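Local coordinates for putative uncharacterized protein (Wolbachia pipientis, PDB 3F4S) that probably acts as a DsbA-type thiol-disulfide oxidoreductase of the thioredoxin fold, introducing disulfide bonds into secreted proteins, at residues K38-L42 and L209-I214; I41-A47 and K74-R80; Y86-A91 and L123-L129; M93-C97 and C146-I152. The protein carries 1 engineered substitution. All coordinates share one frame; numbering follows the deposited sequence. Where two conformers were deposited one is given.

Contact 1 of 4, residues K38-L42 and L209-I214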
# COMPACT_ATOMS: atom_id res chain seq x y z
N LYS A 38 -9.93 10.07 -9.93
CA LYS A 38 -9.74 11.45 -10.36
C LYS A 38 -9.62 12.42 -9.19
O LYS A 38 -9.81 13.62 -9.36
CB LYS A 38 -10.88 11.87 -11.29
CG LYS A 38 -10.97 11.04 -12.55
N ALA A 39 -9.31 11.90 -8.01
CA ALA A 39 -9.10 12.75 -6.84
C ALA A 39 -7.98 13.75 -7.12
O ALA A 39 -7.08 13.46 -7.90
CB ALA A 39 -8.79 11.91 -5.61
N PRO A 40 -8.04 14.93 -6.49
CA PRO A 40 -7.02 15.97 -6.67
C PRO A 40 -5.63 15.52 -6.22
O PRO A 40 -4.65 15.91 -6.85
CB PRO A 40 -7.51 17.12 -5.80
CG PRO A 40 -8.96 16.89 -5.65
CD PRO A 40 -9.19 15.42 -5.70
N ILE A 41 -5.55 14.73 -5.14
CA ILE A 41 -4.26 14.36 -4.56
C ILE A 41 -4.02 12.87 -4.72
O ILE A 41 -4.96 12.08 -4.73
CB ILE A 41 -4.19 14.74 -3.06
CG1 ILE A 41 -4.44 16.25 -2.89
CG2 ILE A 41 -2.85 14.33 -2.44
CD1 ILE A 41 -3.53 17.12 -3.73
N LEU A 42 -2.75 12.49 -4.85
CA LEU A 42 -2.35 11.09 -4.98
C LEU A 42 -1.38 10.71 -3.88
O LEU A 42 -0.41 11.42 -3.63
CB LEU A 42 -1.68 10.86 -6.33
CG LEU A 42 -0.96 9.52 -6.50
CD1 LEU A 42 -1.94 8.37 -6.34
CD2 LEU A 42 -0.26 9.44 -7.86
N LEU A 209 -1.17 20.65 0.02
CA LEU A 209 -1.16 20.20 -1.36
C LEU A 209 -2.55 20.32 -1.98
O LEU A 209 -2.71 20.75 -3.12
CB LEU A 209 -0.67 18.76 -1.43
CG LEU A 209 0.19 18.32 -2.62
CD1 LEU A 209 1.38 19.24 -2.83
CD2 LEU A 209 0.66 16.89 -2.40
N TYR A 210 -3.57 19.94 -1.20
CA TYR A 210 -4.95 20.01 -1.65
C TYR A 210 -5.34 21.45 -2.00
O TYR A 210 -6.01 21.69 -3.01
CB TYR A 210 -5.88 19.45 -0.58
CG TYR A 210 -7.35 19.60 -0.89
CD1 TYR A 210 -8.01 18.68 -1.69
CD2 TYR A 210 -8.08 20.67 -0.38
CE1 TYR A 210 -9.36 18.82 -1.97
CE2 TYR A 210 -9.43 20.81 -0.65
CZ TYR A 210 -10.06 19.88 -1.45
OH TYR A 210 -11.40 20.02 -1.72
N GLY A 211 -4.93 22.39 -1.17
CA GLY A 211 -5.18 23.80 -1.42
C GLY A 211 -4.60 24.24 -2.75
O GLY A 211 -5.28 24.91 -3.55
N LYS A 212 -3.34 23.89 -2.99
CA LYS A 212 -2.69 24.21 -4.25
C LYS A 212 -3.40 23.51 -5.40
O LYS A 212 -3.54 24.08 -6.48
CB LYS A 212 -1.21 23.80 -4.21
CG LYS A 212 -0.38 24.57 -3.20
CD LYS A 212 1.05 24.08 -3.17
CE LYS A 212 1.84 24.74 -2.05
N ALA A 213 -3.85 22.28 -5.16
CA ALA A 213 -4.57 21.51 -6.18
C ALA A 213 -5.85 22.20 -6.63
O ALA A 213 -6.07 22.40 -7.83
CB ALA A 213 -4.88 20.10 -5.66
N ILE A 214 -6.69 22.57 -5.68
CA ILE A 214 -7.97 23.21 -5.99
C ILE A 214 -7.78 24.53 -6.74
O ILE A 214 -8.54 24.84 -7.66
CB ILE A 214 -8.82 23.43 -4.72
CG1 ILE A 214 -9.18 22.09 -4.09
CG2 ILE A 214 -10.07 24.22 -5.06
CD1 ILE A 214 -9.68 21.06 -5.09

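Contact 2 of 4, residues I41-A47 and K74-R80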
# COMPACT_ATOMS: atom_id res chain seq x y z
N ILE A 41 -5.55 14.73 -5.14
CA ILE A 41 -4.26 14.36 -4.56
C ILE A 41 -4.02 12.87 -4.72
O ILE A 41 -4.96 12.08 -4.73
CB ILE A 41 -4.19 14.74 -3.06
CG1 ILE A 41 -4.44 16.25 -2.89
CG2 ILE A 41 -2.85 14.33 -2.44
CD1 ILE A 41 -3.53 17.12 -3.73
N LEU A 42 -2.75 12.49 -4.85
CA LEU A 42 -2.35 11.09 -4.98
C LEU A 42 -1.38 10.71 -3.88
O LEU A 42 -0.41 11.42 -3.63
CB LEU A 42 -1.68 10.86 -6.33
CG LEU A 42 -0.96 9.52 -6.50
CD1 LEU A 42 -1.94 8.37 -6.34
CD2 LEU A 42 -0.26 9.44 -7.86
N MET A 43 -1.64 9.58 -3.22
CA MET A 43 -0.68 9.00 -2.29
C MET A 43 -0.32 7.59 -2.74
O MET A 43 -1.20 6.75 -2.94
CB MET A 43 -1.23 8.94 -0.86
CG MET A 43 -0.41 8.04 0.08
SD MET A 43 -1.09 7.91 1.74
CE MET A 43 -0.74 9.55 2.37
N ILE A 44 0.97 7.34 -2.91
CA ILE A 44 1.48 6.00 -3.17
C ILE A 44 2.27 5.58 -1.95
O ILE A 44 3.15 6.30 -1.51
CB ILE A 44 2.40 5.98 -4.41
CG1 ILE A 44 1.61 6.36 -5.67
CG2 ILE A 44 3.06 4.60 -4.58
CD1 ILE A 44 2.48 6.64 -6.89
N GLU A 45 1.92 4.42 -1.39
CA GLU A 45 2.63 3.90 -0.24
C GLU A 45 3.30 2.58 -0.60
O GLU A 45 2.66 1.69 -1.18
CB GLU A 45 1.66 3.65 0.93
CG GLU A 45 2.32 2.94 2.10
CD GLU A 45 1.35 2.60 3.24
OE1 GLU A 45 0.17 3.01 3.19
OE2 GLU A 45 1.79 1.93 4.19
N TYR A 46 4.58 2.45 -0.27
CA TYR A 46 5.26 1.16 -0.29
C TYR A 46 5.48 0.69 1.15
O TYR A 46 6.03 1.43 1.97
CB TYR A 46 6.63 1.27 -0.97
CG TYR A 46 6.59 1.41 -2.47
CD1 TYR A 46 6.63 0.29 -3.30
CD2 TYR A 46 6.53 2.67 -3.06
CE1 TYR A 46 6.62 0.42 -4.68
CE2 TYR A 46 6.51 2.81 -4.44
CZ TYR A 46 6.55 1.69 -5.25
OH TYR A 46 6.54 1.83 -6.61
N ALA A 47 5.06 -0.53 1.45
CA ALA A 47 5.27 -1.06 2.79
C ALA A 47 5.30 -2.58 2.79
O ALA A 47 4.74 -3.22 1.91
CB ALA A 47 4.18 -0.56 3.74
N LYS A 74 -10.90 13.41 -1.69
CA LYS A 74 -9.81 14.37 -1.82
C LYS A 74 -8.54 13.72 -2.35
O LYS A 74 -7.72 14.38 -2.98
CB LYS A 74 -9.52 15.05 -0.48
CG LYS A 74 -10.58 16.07 -0.06
CD LYS A 74 -10.22 16.72 1.26
CE LYS A 74 -11.24 17.78 1.64
NZ LYS A 74 -10.80 18.56 2.84
N MET A 75 -8.38 12.43 -2.09
CA MET A 75 -7.11 11.76 -2.35
C MET A 75 -7.29 10.33 -2.84
O MET A 75 -8.09 9.57 -2.28
CB MET A 75 -6.25 11.77 -1.08
CG MET A 75 -4.85 11.19 -1.25
SD MET A 75 -3.85 11.42 0.24
CE MET A 75 -4.43 10.05 1.25
N LEU A 76 -6.55 9.98 -3.89
CA LEU A 76 -6.47 8.62 -4.39
C LEU A 76 -5.31 7.89 -3.70
O LEU A 76 -4.20 8.42 -3.65
CB LEU A 76 -6.24 8.63 -5.90
CG LEU A 76 -5.94 7.30 -6.59
CD1 LEU A 76 -7.10 6.33 -6.41
CD2 LEU A 76 -5.64 7.50 -8.08
N TYR A 77 -5.57 6.70 -3.19
CA TYR A 77 -4.56 5.94 -2.45
C TYR A 77 -4.15 4.68 -3.20
O TYR A 77 -5.00 3.85 -3.56
CB TYR A 77 -5.10 5.59 -1.06
CG TYR A 77 -4.24 4.65 -0.24
CD1 TYR A 77 -3.06 5.08 0.34
CD2 TYR A 77 -4.64 3.33 -0.02
CE1 TYR A 77 -2.28 4.22 1.11
CE2 TYR A 77 -3.87 2.47 0.75
CZ TYR A 77 -2.70 2.91 1.31
OH TYR A 77 -1.94 2.06 2.08
N ILE A 78 -2.85 4.54 -3.43
CA ILE A 78 -2.30 3.37 -4.11
C ILE A 78 -1.26 2.70 -3.23
O ILE A 78 -0.17 3.25 -3.01
CB ILE A 78 -1.66 3.76 -5.45
CG1 ILE A 78 -2.69 4.43 -6.36
CG2 ILE A 78 -1.04 2.53 -6.11
CD1 ILE A 78 -2.15 4.81 -7.74
N PHE A 79 -1.59 1.51 -2.74
CA PHE A 79 -0.68 0.73 -1.92
C PHE A 79 0.09 -0.22 -2.82
O PHE A 79 -0.51 -0.93 -3.64
CB PHE A 79 -1.46 -0.09 -0.88
CG PHE A 79 -0.59 -0.89 0.05
CD1 PHE A 79 0.19 -0.26 1.01
CD2 PHE A 79 -0.54 -2.27 -0.04
CE1 PHE A 79 0.99 -0.98 1.86
CE2 PHE A 79 0.27 -3.01 0.82
CZ PHE A 79 1.04 -2.36 1.77
N ARG A 80 1.41 -0.24 -2.67
CA ARG A 80 2.27 -1.15 -3.42
C ARG A 80 3.07 -2.01 -2.46
O ARG A 80 3.61 -1.51 -1.46
CB ARG A 80 3.19 -0.39 -4.38
CG ARG A 80 2.43 0.26 -5.54
CD ARG A 80 3.33 1.09 -6.44
NE ARG A 80 2.55 1.79 -7.46
CZ ARG A 80 3.01 2.82 -8.17
NH1 ARG A 80 4.25 3.26 -7.97
NH2 ARG A 80 2.23 3.40 -9.07

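Contact 3 of 4, residues Y86-A91 and L123-L129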
# COMPACT_ATOMS: atom_id res chain seq x y z
N TYR A 86 9.52 -14.23 4.01
CA TYR A 86 8.66 -15.28 3.47
C TYR A 86 7.18 -15.00 3.74
O TYR A 86 6.36 -15.02 2.81
CB TYR A 86 9.08 -16.64 4.02
CG TYR A 86 8.23 -17.79 3.53
CD1 TYR A 86 8.53 -18.46 2.35
CD2 TYR A 86 7.13 -18.21 4.27
CE1 TYR A 86 7.75 -19.54 1.91
CE2 TYR A 86 6.34 -19.28 3.84
CZ TYR A 86 6.65 -19.93 2.66
OH TYR A 86 5.86 -20.99 2.27
N ARG A 87 6.85 -14.73 5.00
CA ARG A 87 5.47 -14.44 5.41
C ARG A 87 4.89 -13.29 4.62
O ARG A 87 3.75 -13.36 4.14
CB ARG A 87 5.42 -14.05 6.90
CG ARG A 87 6.29 -14.88 7.80
CD ARG A 87 6.14 -14.48 9.27
NE ARG A 87 6.50 -13.09 9.57
CZ ARG A 87 7.72 -12.58 9.49
NH1 ARG A 87 8.74 -13.33 9.07
NH2 ARG A 87 7.94 -11.32 9.81
N GLY A 88 5.68 -12.22 4.51
CA GLY A 88 5.23 -11.00 3.87
C GLY A 88 5.02 -11.17 2.39
O GLY A 88 4.09 -10.60 1.81
N LEU A 89 5.90 -11.94 1.76
CA LEU A 89 5.77 -12.18 0.33
C LEU A 89 4.55 -13.07 0.07
O LEU A 89 3.77 -12.81 -0.85
CB LEU A 89 7.05 -12.80 -0.24
CG LEU A 89 7.04 -13.14 -1.73
CD1 LEU A 89 6.53 -11.98 -2.57
CD2 LEU A 89 8.43 -13.55 -2.15
N LYS A 90 4.38 -14.11 0.88
CA LYS A 90 3.20 -14.97 0.75
C LYS A 90 1.91 -14.18 1.01
O LYS A 90 0.90 -14.37 0.33
CB LYS A 90 3.30 -16.18 1.68
CG LYS A 90 4.33 -17.21 1.23
CD LYS A 90 3.82 -18.03 0.06
CE LYS A 90 4.94 -18.83 -0.58
NZ LYS A 90 4.44 -19.85 -1.56
N ALA A 91 1.95 -13.28 2.00
CA ALA A 91 0.79 -12.44 2.30
C ALA A 91 0.48 -11.54 1.09
O ALA A 91 -0.68 -11.40 0.69
CB ALA A 91 1.04 -11.60 3.54
N LEU A 123 9.28 -19.30 10.73
CA LEU A 123 8.95 -18.18 9.84
C LEU A 123 8.26 -18.64 8.56
O LEU A 123 7.90 -17.81 7.72
CB LEU A 123 10.21 -17.36 9.51
CG LEU A 123 10.90 -16.70 10.71
CD1 LEU A 123 12.17 -15.94 10.27
CD2 LEU A 123 9.95 -15.80 11.48
N SER A 124 8.10 -19.95 8.39
CA SER A 124 7.36 -20.47 7.24
C SER A 124 5.93 -20.84 7.60
O SER A 124 5.18 -21.31 6.75
CB SER A 124 8.08 -21.70 6.66
OG SER A 124 9.38 -21.37 6.19
N ASP A 125 5.56 -20.63 8.86
CA ASP A 125 4.22 -20.99 9.33
C ASP A 125 3.22 -19.92 8.88
O ASP A 125 3.30 -18.78 9.33
CB ASP A 125 4.24 -21.11 10.86
CG ASP A 125 2.89 -21.52 11.45
OD1 ASP A 125 1.89 -21.64 10.70
OD2 ASP A 125 2.83 -21.71 12.69
N LEU A 126 2.30 -20.30 7.99
CA LEU A 126 1.31 -19.36 7.45
C LEU A 126 -0.09 -19.51 8.07
O LEU A 126 -1.10 -19.11 7.48
CB LEU A 126 1.23 -19.49 5.92
CG LEU A 126 2.56 -19.27 5.19
CD1 LEU A 126 2.39 -19.40 3.68
CD2 LEU A 126 3.17 -17.91 5.55
N THR A 127 -0.14 -20.06 9.28
CA THR A 127 -1.42 -20.20 9.99
C THR A 127 -2.20 -18.88 10.03
O THR A 127 -3.42 -18.86 9.88
CB THR A 127 -1.19 -20.70 11.43
OG1 THR A 127 -0.60 -22.00 11.41
CG2 THR A 127 -2.51 -20.77 12.20
N LEU A 128 -1.50 -17.77 10.22
CA LEU A 128 -2.18 -16.48 10.27
C LEU A 128 -2.96 -16.22 8.98
O LEU A 128 -4.10 -15.76 9.02
CB LEU A 128 -1.20 -15.33 10.54
CG LEU A 128 -1.83 -13.93 10.44
CD1 LEU A 128 -3.07 -13.80 11.33
CD2 LEU A 128 -0.81 -12.85 10.81
N LEU A 129 -2.34 -16.51 7.84
CA LEU A 129 -3.03 -16.33 6.57
C LEU A 129 -4.21 -17.30 6.41
O LEU A 129 -5.22 -16.94 5.83
CB LEU A 129 -2.06 -16.44 5.38
CG LEU A 129 -0.89 -15.44 5.35
CD1 LEU A 129 -0.08 -15.57 4.06
CD2 LEU A 129 -1.38 -14.00 5.52
O HOH W 1 4.85 -22.51 4.32

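Contact 4 of 4, residues M93-C97 and C146-I152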
# COMPACT_ATOMS: atom_id res chain seq x y z
N MET A 93 1.19 -12.11 -2.02
CA MET A 93 0.61 -12.97 -3.05
C MET A 93 -0.87 -13.25 -2.76
O MET A 93 -1.71 -13.18 -3.66
CB MET A 93 1.39 -14.29 -3.14
CG MET A 93 2.82 -14.11 -3.69
SD MET A 93 3.85 -15.57 -3.49
CE MET A 93 2.96 -16.77 -4.47
N LEU A 94 -1.18 -13.55 -1.50
CA LEU A 94 -2.56 -13.86 -1.13
C LEU A 94 -3.50 -12.68 -1.37
O LEU A 94 -4.67 -12.87 -1.68
CB LEU A 94 -2.64 -14.33 0.33
CG LEU A 94 -3.99 -14.84 0.82
CD1 LEU A 94 -4.56 -15.91 -0.12
CD2 LEU A 94 -3.87 -15.36 2.25
N SER A 95 -2.99 -11.45 -1.24
CA SER A 95 -3.82 -10.27 -1.44
C SER A 95 -4.45 -10.25 -2.83
O SER A 95 -5.49 -9.63 -3.04
CB SER A 95 -3.03 -8.98 -1.19
OG SER A 95 -2.17 -8.69 -2.28
N HIS A 96 -3.83 -10.94 -3.77
CA HIS A 96 -4.35 -10.99 -5.13
C HIS A 96 -5.58 -11.88 -5.28
O HIS A 96 -6.21 -11.90 -6.34
CB HIS A 96 -3.25 -11.40 -6.10
CG HIS A 96 -2.24 -10.33 -6.34
ND1 HIS A 96 -2.13 -9.67 -7.55
CD2 HIS A 96 -1.32 -9.77 -5.52
CE1 HIS A 96 -1.17 -8.77 -7.46
NE2 HIS A 96 -0.67 -8.80 -6.24
N CYS A 97 -5.93 -12.60 -4.22
CA CYS A 97 -7.20 -13.34 -4.17
C CYS A 97 -8.38 -12.40 -3.89
O CYS A 97 -9.53 -12.84 -3.87
CB CYS A 97 -7.14 -14.43 -3.09
SG CYS A 97 -6.95 -16.14 -3.67
N CYS A 146 -3.67 -19.01 -4.84
CA CYS A 146 -3.09 -17.68 -4.69
C CYS A 146 -1.71 -17.71 -4.02
O CYS A 146 -0.80 -17.01 -4.45
CB CYS A 146 -4.03 -16.75 -3.93
SG CYS A 146 -5.38 -16.13 -4.96
N ILE A 147 -1.55 -18.51 -2.97
CA ILE A 147 -0.31 -18.53 -2.21
C ILE A 147 0.83 -19.22 -2.97
O ILE A 147 2.00 -19.13 -2.59
CB ILE A 147 -0.54 -19.19 -0.84
CG1 ILE A 147 0.26 -18.44 0.24
CG2 ILE A 147 -0.23 -20.67 -0.88
CD1 ILE A 147 -0.49 -18.26 1.51
N ASN A 148 0.48 -19.92 -4.05
CA ASN A 148 1.48 -20.60 -4.85
C ASN A 148 1.63 -20.05 -6.27
O ASN A 148 2.31 -20.65 -7.11
CB ASN A 148 1.19 -22.10 -4.88
CG ASN A 148 1.39 -22.75 -3.54
OD1 ASN A 148 2.50 -22.76 -3.00
ND2 ASN A 148 0.32 -23.30 -2.97
N ASP A 149 1.00 -18.92 -6.54
CA ASP A 149 0.96 -18.38 -7.89
C ASP A 149 2.29 -17.72 -8.27
O ASP A 149 2.58 -16.60 -7.86
CB ASP A 149 -0.21 -17.39 -8.04
CG ASP A 149 -0.48 -17.02 -9.49
OD1 ASP A 149 0.48 -16.96 -10.29
OD2 ASP A 149 -1.66 -16.78 -9.82
N LYS A 150 3.09 -18.45 -9.05
CA LYS A 150 4.41 -17.98 -9.44
C LYS A 150 4.35 -16.67 -10.24
O LYS A 150 5.22 -15.82 -10.11
CB LYS A 150 5.15 -19.05 -10.25
N LYS A 151 3.31 -16.52 -11.06
CA LYS A 151 3.17 -15.31 -11.87
C LYS A 151 2.96 -14.08 -10.99
O LYS A 151 3.50 -13.00 -11.27
CB LYS A 151 2.03 -15.46 -12.88
CG LYS A 151 2.31 -16.43 -14.01
N ILE A 152 2.16 -14.22 -9.95
CA ILE A 152 1.94 -13.12 -9.01
C ILE A 152 3.20 -12.85 -8.19
O ILE A 152 3.57 -11.70 -7.96
CB ILE A 152 0.73 -13.40 -8.11
CG1 ILE A 152 -0.55 -13.42 -8.95
CG2 ILE A 152 0.62 -12.35 -7.02
CD1 ILE A 152 -0.73 -12.16 -9.78
O HOH W 2 -1.47 -14.90 -5.80

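Contact 1 of 4, residues K38-L42 and L209-I214
Ile41, the first residue of strand 41-47, and Pro40 just before it carry this contact, pressing against one side of helix 199-216 where Leu209, Tyr210 and Ala213 meet them. The deeper of the two is Ile41. Its CG1 lies beside the backbone N and anti to the carbonyl carbon (chi1 -57°), an orientation that sends the CD1 end out to the helix. There Ile41 CD1 rests 3.8 Å from Leu209 O and touches the methyl of Ala213, with Ile41 CD1 to Ala213 CB also 3.8 Å. Leu209 also offers its CB to Ile41 CD1, at 4.0 Å. Leu209 O is already engaged by Ala213 N at 2.8 Å, so the methyl packs against an oxygen whose polar need is met by the helix itself. In a thioredoxin fold such as this one, strand 41-47 is central to the sheet and helix 199-216 lies across one of its faces; Ile177 and Leu179 of the adjacent strand 174-179 line the same interface. Pro40, one residue earlier, packs on the next part of the helix surface. Pro40 CB meets Ala213 CB at 4.0 Å, while Pro40 CG reaches Tyr210 CE1 at 4.2 Å; the proline and tyrosine side chains lie side by side and point the same way. CG1 of Ile41 sits at the edge of the Tyr210 ring, close to its plane. One face of that ring is packed by Ile214 CG1, one helical turn on, and Lys74 makes a cation-pi contact with the tyrosine.

Contact 2 of 4, residues I41-A47 and K74-R80
Strands 41-47 and 75-80 run parallel, their axes 4.5 Å apart at closest approach and 17° from alignment, with Ile41 to Tyr46 paired in order with Met75 to Arg80. Backbone bonds alternate along the ladder: Met43 N gives to Leu76 O at 2.8 Å, and Arg80 N to Glu45 O at 2.7 Å. On the face bearing Met43, Glu45, Met75, Tyr77 and Phe79, the sulfur of Met43 lies at the edge of the Tyr77 ring, SD to CD1 3.7 Å, a Met-aromatic contact. Glu45 extends over this face, and its OE1 receives the Tyr77 hydroxyl, OH to OE1 2.6 Å, from well above the carboxylate plane. The carboxylate also comes to the edge of the Phe79 ring with the two planes nearly perpendicular, and OE2 is bonded to His58. On the opposite face, with Leu42, Ile44, Leu76 and Ile78, Arg80 runs alongside Tyr46, its CB over the ring face at 3.9 Å from the centroid. NH1 then reaches the Tyr46 OH at 3.0 Å, nearly in the guanidinium plane, while Ile44 CG2 packs on one guanidinium face. NH2 forms a salt bridge with Asp31, and NH1 also meets Leu24 O. Several bonds to each polar group buried in this central beta-alpha-beta unit of the thioredoxin fold thus fix its rotation and satisfy atoms that would otherwise be costly in the core.

Contact 3 of 4, residues Y86-A91 and L123-L129
Tyr86 places its ring between Lys90 and Ser124: Lys90 CG lies 3.8 Å above one face, and Ser124 OG 4.3 Å above the other, both offset toward the rim. Leu126 CD2 and Leu123 O approach obliquely, the former 3.9 Å from Tyr86 CE2. The Arg87 guanidinium is met obliquely by Leu123 CD2 and makes a cation-pi contact with Trp118, while Arg87 CG packs 3.3 Å from Leu123 O. With CG anti to the backbone N (chi1 179°), the Tyr86 ring leans out over the 123-126 turn, and a water links ring and turn, 2.7 Å from Tyr86 OH and donating to Ser124 O. Leu126 crosses the Lys90 chain at about a right angle, CD1 to Lys90 CG 3.8 Å. That chain bends at chi2 and carries its ammonium away to Ile147 O. Farther along the helix the contact becomes buried and mostly apolar: Leu129 spreads its two methyls against Ala91, CD1 to the backbone N at 3.7 Å and CD2 to CB at 3.9 Å. Asp125 OD1 takes both the amide and the hydroxyl of Thr127, an Asx turn that leads into helix 127-135. Both helices belong to the helical part that DsbA proteins insert into the thioredoxin fold, here between strands 75-81 and 174-179.

Contact 4 of 4, residues M93-C97 and C146-I152
Cys97 and Cys146 are joined by a disulfide, SG to SG 2.0 Å, which ties the chain just after helix 86-94 to the last turn of helix 140-147. Around it the packing is close. Leu94 CD1 lies 3.9 Å from Cys146 CB, beside the bridge, with Phe107 and Leu129 around the leucine. Met93 reaches the bend between helices 140-147 and 150-167; its chain turns at chi3 (62°) and tucks CE between two carbonyls, 3.2 Å from Ile147 O and 3.4 Å from Asp149 O. Beyond it Ile152 CG2 sits squarely over one face of His96, 3.6 Å from the ring centroid, a CH-pi contact, while Ile152 CD1 comes up near ND1. Ile156, one turn later on the same helix, touches both Met93 and His96. Between these two packed ends, in the gap from the disulfide to Ile152, the fit is looser and a water fills in, donating to Met93 O and, at 2.6 Å, to Cys146 O, so one water satisfies two acceptors. Asn148 marks the solvent side, facing outward and tying its ND2 back to Asn144 O. Asp149 stands at the N-cap of helix 150-167, where OD1 accepts from Ile152 N at 3.2 Å and more weakly from Lys151 N. The bridge is distinct from the Cys51-Cys54 pair of the CxxC motif. With its chi3 of 100°, close to the right-handed optimum, it fixes the spacing of the two chain segments covalently and without torsional strain, whereas the Met93 and His96-Ile152 contacts beside it are noncovalent.

From the N terminus, residues 38-42 open the longest loop, which contact 1 closes only at helix 199-216. Contact 2 starts from the same stretch, sharing Ile41 and Leu42, and closes early, once the chain has passed through helices 52-60 and 62-70 into strand 75-81. Contacts 3 and 4 follow in series after it and also lie within the span of contact 1. They cross each other: 86-91 and 93-97, on helix 86-94 and just past it, are met in turn by 123-129 and 146-152. Contact 2 pairs the core strands and contact 1 lays the C-terminal helix on them; contacts 3 and 4, touching through Leu129 and Ile147, consolidate the helical insertion.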